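Local atomic coordinates of phosphonate monoester hydrolase (Ruegeria pomeroyi, PDB entry 4UPK), a protein that belongs to the sulfatase family within the alkaline phosphatase clan, a group built around a large mixed beta-sheet. Residues Ala387-Asp393 and Trp427-Phe432. Coordinates in Å, arbitrary orientation, origin at the centre of the assembly. Numbering follows the deposited sequence.
Sequences APTESID and WRQYSF
A strand edge that one sheet leaves open can be paid for by side chains instead of a second strand, and residues 387-393 and 427-432 are a worked example. The chain turns a corner at Ala-387, runs extended through Thr-389 and Glu-390, then folds into a 3-10 turn over 391-393, where Asp-393 N bonds back to Glu-390 O (3.0 Å). Opposite it, 427-432 is irregular until the strand at 431-432; the CA atoms of Pro-388 and Ser-431 come within 5.9 Å.

Thr-389 gives its backbone to Arg-74 and Tyr-76 of strand 70-76, so Pro-388 O and Glu-390 N face away from that strand, toward 427-432. Pro-388 O accepts from both Trp-427 NE1 (2.9 Å) and Arg-428 NH1 (3.2 Å), while Glu-390 N donates to Asp-393 OD2 (3.0 Å). The guanidinium of Arg-428 (chi1 -134°, chi3 -108°) meets Asp-393 end-on, NH2 to OD1 at 2.6 Å and NH1 to OD2 at 2.7 Å; Arg-413 N also donates to OD1. Glu-390, chi1 m and chi2 t, lays its carboxylate over one guanidinium face, with a longer salt bridge from OE1 to Arg-428 NE (3.4 Å). Glu-390 OE1 also bonds Tyr-94 OH, whereas Glu-390 OE2 accepts from Phe-432 N (2.8 Å). A water donates to both Glu-390 OE2 (2.9 Å) and Tyr-430 O (3.1 Å). Ala-387 CB touches Trp-427 CD1 (3.9 Å).

The result is a largely buried salt-bridge network of one arginine and two acids, joining the large mixed sheet of the sulfatase-family fold to the first strand of its smaller, four-stranded antiparallel sheet.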
ATOM      1  N   ALA A 387      41.559 -10.372  -3.415  1.00 20.08           N
ATOM      2  CA  ALA A 387      40.441 -11.237  -3.016  1.00 19.94           C
ATOM      3  C   ALA A 387      39.258 -11.093  -3.988  1.00 21.64           C
ATOM      4  O   ALA A 387      39.072 -10.000  -4.517  1.00 21.54           O
ATOM      5  CB  ALA A 387      39.988 -10.882  -1.607  1.00 21.17           C
ATOM      6  N   PRO A 388      38.446 -12.153  -4.247  1.00 17.38           N
ATOM      7  CA  PRO A 388      37.288 -11.982  -5.154  1.00 16.18           C
ATOM      8  C   PRO A 388      36.226 -11.066  -4.547  1.00 21.07           C
ATOM      9  O   PRO A 388      35.743 -11.289  -3.432  1.00 20.58           O
ATOM     10  CB  PRO A 388      36.743 -13.416  -5.338  1.00 16.63           C
ATOM     11  CG  PRO A 388      37.784 -14.313  -4.792  1.00 21.26           C
ATOM     12  CD  PRO A 388      38.500 -13.534  -3.727  1.00 17.58           C
ATOM     13  N   THR A 389      35.895 -10.014  -5.277  1.00 18.67           N
ATOM     14  CA  THR A 389      34.865  -9.053  -4.882  1.00 17.73           C
ATOM     15  C   THR A 389      33.782  -9.077  -5.942  1.00 18.34           C
ATOM     16  O   THR A 389      34.038  -9.461  -7.086  1.00 15.00           O
ATOM     17  CB  THR A 389      35.440  -7.656  -4.515  1.00 24.53           C
ATOM     18  OG1 THR A 389      36.087  -7.084  -5.643  1.00 22.83           O
ATOM     19  CG2 THR A 389      36.408  -7.696  -3.318  1.00 18.85           C
ATOM     20  N   GLU A 390      32.552  -8.731  -5.537  1.00 15.18           N
ATOM     21  CA  GLU A 390      31.381  -8.762  -6.397  1.00 13.18           C
ATOM     22  C   GLU A 390      30.686  -7.421  -6.427  1.00 15.34           C
ATOM     23  O   GLU A 390      30.795  -6.651  -5.480  1.00 12.27           O
ATOM     24  CB  GLU A 390      30.430  -9.872  -5.928  1.00 14.01           C
ATOM     25  CG  GLU A 390      30.964 -11.264  -6.218  1.00 14.70           C
ATOM     26  CD  GLU A 390      30.120 -12.414  -5.738  1.00 13.31           C
ATOM     27  OE1 GLU A 390      29.122 -12.148  -5.041  1.00 11.48           O
ATOM     28  OE2 GLU A 390      30.454 -13.580  -6.048  1.00  5.87           O
ATOM     29  N   SER A 391      29.956  -7.149  -7.525  1.00 12.87           N
ATOM     30  CA  SER A 391      29.242  -5.886  -7.751  1.00 11.69           C
ATOM     31  C   SER A 391      28.213  -5.573  -6.653  1.00 16.81           C
ATOM     32  O   SER A 391      27.916  -4.407  -6.389  1.00 16.43           O
ATOM     33  CB  SER A 391      28.596  -5.894  -9.135  1.00 11.27           C
ATOM     34  OG  SER A 391      27.672  -6.962  -9.253  1.00 14.73           O
ATOM     35  N   ILE A 392      27.685  -6.633  -6.003  1.00 14.14           N
ATOM     36  CA  ILE A 392      26.704  -6.573  -4.917  1.00 13.44           C
ATOM     37  C   ILE A 392      27.301  -6.081  -3.592  1.00 16.87           C
ATOM     38  O   ILE A 392      26.556  -5.765  -2.676  1.00 14.19           O
ATOM     39  CB  ILE A 392      25.978  -7.935  -4.772  1.00 16.22           C
ATOM     40  CG1 ILE A 392      26.975  -9.085  -4.462  1.00 15.48           C
ATOM     41  CG2 ILE A 392      25.123  -8.211  -6.007  1.00 16.21           C
ATOM     42  CD1 ILE A 392      26.346 -10.329  -3.892  1.00  8.39           C
ATOM     43  N   ASP A 393      28.648  -5.995  -3.508  1.00 15.48           N
ATOM     44  CA  ASP A 393      29.388  -5.522  -2.333  1.00 15.15           C
ATOM     45  C   ASP A 393      29.439  -3.992  -2.226  1.00 17.33           C
ATOM     46  O   ASP A 393      29.870  -3.467  -1.203  1.00 14.05           O
ATOM     47  CB  ASP A 393      30.828  -6.072  -2.361  1.00 15.80           C
ATOM     48  CG  ASP A 393      30.967  -7.578  -2.307  1.00 18.78           C
ATOM     49  OD1 ASP A 393      29.975  -8.266  -1.920  1.00 17.69           O
ATOM     50  OD2 ASP A 393      32.059  -8.078  -2.641  1.00 24.80           O
ATOM     51  N   TRP A 427      35.862 -14.358   4.243  1.00 24.22           N
ATOM     52  CA  TRP A 427      35.581 -13.746   2.941  1.00 22.82           C
ATOM     53  C   TRP A 427      35.436 -14.795   1.855  1.00 27.42           C
ATOM     54  O   TRP A 427      35.862 -15.937   2.014  1.00 27.90           O
ATOM     55  CB  TRP A 427      36.667 -12.708   2.562  1.00 20.27           C
ATOM     56  CG  TRP A 427      36.241 -11.772   1.467  1.00 19.78           C
ATOM     57  CD1 TRP A 427      36.622 -11.812   0.154  1.00 22.08           C
ATOM     58  CD2 TRP A 427      35.290 -10.699   1.577  1.00 19.04           C
ATOM     59  NE1 TRP A 427      35.929 -10.868  -0.570  1.00 20.89           N
ATOM     60  CE2 TRP A 427      35.106 -10.166   0.280  1.00 22.38           C
ATOM     61  CE3 TRP A 427      34.549 -10.158   2.639  1.00 19.88           C
ATOM     62  CZ2 TRP A 427      34.235  -9.090   0.028  1.00 20.92           C
ATOM     63  CZ3 TRP A 427      33.681  -9.108   2.388  1.00 20.59           C
ATOM     64  CH2 TRP A 427      33.540  -8.573   1.097  1.00 20.40           C
ATOM     65  N   ARG A 428      34.852 -14.385   0.742  1.00 23.68           N
ATOM     66  CA  ARG A 428      34.638 -15.134  -0.493  1.00 22.44           C
ATOM     67  C   ARG A 428      35.902 -15.837  -0.954  1.00 23.28           C
ATOM     68  O   ARG A 428      36.971 -15.237  -0.866  1.00 23.61           O
ATOM     69  CB  ARG A 428      34.328 -14.100  -1.569  1.00 21.11           C
ATOM     70  CG  ARG A 428      33.170 -14.461  -2.403  1.00 26.84           C
ATOM     71  CD  ARG A 428      32.906 -13.318  -3.320  1.00 16.73           C
ATOM     72  NE  ARG A 428      31.700 -12.637  -2.889  1.00 15.89           N
ATOM     73  CZ  ARG A 428      31.651 -11.387  -2.456  1.00 19.24           C
ATOM     74  NH1 ARG A 428      32.754 -10.644  -2.415  1.00  6.54           N
ATOM     75  NH2 ARG A 428      30.494 -10.853  -2.099  1.00  6.95           N
ATOM     76  N   GLN A 429      35.789 -17.073  -1.477  1.00 18.75           N
ATOM     77  CA  GLN A 429      36.935 -17.775  -2.066  1.00 19.23           C
ATOM     78  C   GLN A 429      36.728 -18.043  -3.578  1.00 24.30           C
ATOM     79  O   GLN A 429      37.592 -18.593  -4.268  1.00 24.33           O
ATOM     80  CB  GLN A 429      37.314 -19.015  -1.262  1.00 20.42           C
ATOM     81  CG  GLN A 429      38.060 -18.620   0.015  1.00 31.80           C
ATOM     82  CD  GLN A 429      38.578 -19.804   0.762  1.00 53.88           C
ATOM     83  OE1 GLN A 429      37.929 -20.313   1.685  1.00 56.30           O
ATOM     84  NE2 GLN A 429      39.766 -20.259   0.389  1.00 40.12           N
ATOM     85  N   TYR A 430      35.569 -17.606  -4.077  1.00 19.70           N
ATOM     86  CA  TYR A 430      35.123 -17.723  -5.456  1.00 18.27           C
ATOM     87  C   TYR A 430      34.145 -16.582  -5.728  1.00 20.99           C
ATOM     88  O   TYR A 430      33.572 -16.036  -4.792  1.00 20.89           O
ATOM     89  CB  TYR A 430      34.421 -19.092  -5.694  1.00 18.62           C
ATOM     90  CG  TYR A 430      33.159 -19.286  -4.892  1.00 20.83           C
ATOM     91  CD1 TYR A 430      31.936 -18.797  -5.349  1.00 22.76           C
ATOM     92  CD2 TYR A 430      33.186 -19.921  -3.658  1.00 22.29           C
ATOM     93  CE1 TYR A 430      30.773 -18.934  -4.592  1.00 22.22           C
ATOM     94  CE2 TYR A 430      32.031 -20.071  -2.895  1.00 23.53           C
ATOM     95  CZ  TYR A 430      30.823 -19.580  -3.367  1.00 26.90           C
ATOM     96  OH  TYR A 430      29.693 -19.714  -2.588  1.00 22.79           O
ATOM     97  N   SER A 431      33.920 -16.251  -7.001  1.00 14.95           N
ATOM     98  CA  SER A 431      32.923 -15.250  -7.382  1.00 12.16           C
ATOM     99  C   SER A 431      31.816 -15.947  -8.184  1.00 13.87           C
ATOM    100  O   SER A 431      31.999 -17.043  -8.726  1.00 13.20           O
ATOM    101  CB  SER A 431      33.554 -14.074  -8.132  1.00 14.98           C
ATOM    102  OG  SER A 431      34.055 -14.473  -9.398  1.00 20.40           O
ATOM    103  N   PHE A 432      30.647 -15.339  -8.200  1.00 10.87           N
ATOM    104  CA  PHE A 432      29.481 -15.920  -8.834  1.00 11.75           C
ATOM    105  C   PHE A 432      28.752 -14.909  -9.759  1.00 16.63           C
ATOM    106  O   PHE A 432      28.430 -13.788  -9.337  1.00 17.22           O
ATOM    107  CB  PHE A 432      28.547 -16.446  -7.714  1.00 13.27           C
ATOM    108  CG  PHE A 432      27.271 -17.090  -8.179  1.00 14.51           C
ATOM    109  CD1 PHE A 432      27.235 -18.442  -8.505  1.00 15.91           C
ATOM    110  CD2 PHE A 432      26.092 -16.359  -8.244  1.00 16.23           C
ATOM    111  CE1 PHE A 432      26.050 -19.047  -8.895  1.00 16.25           C
ATOM    112  CE2 PHE A 432      24.909 -16.962  -8.628  1.00 18.04           C
ATOM    113  CZ  PHE A 432      24.897 -18.296  -8.971  1.00 16.62           C
TER
HETATM  114  O   HOH W   1      30.539 -15.682  -4.088  1.00 20.56           O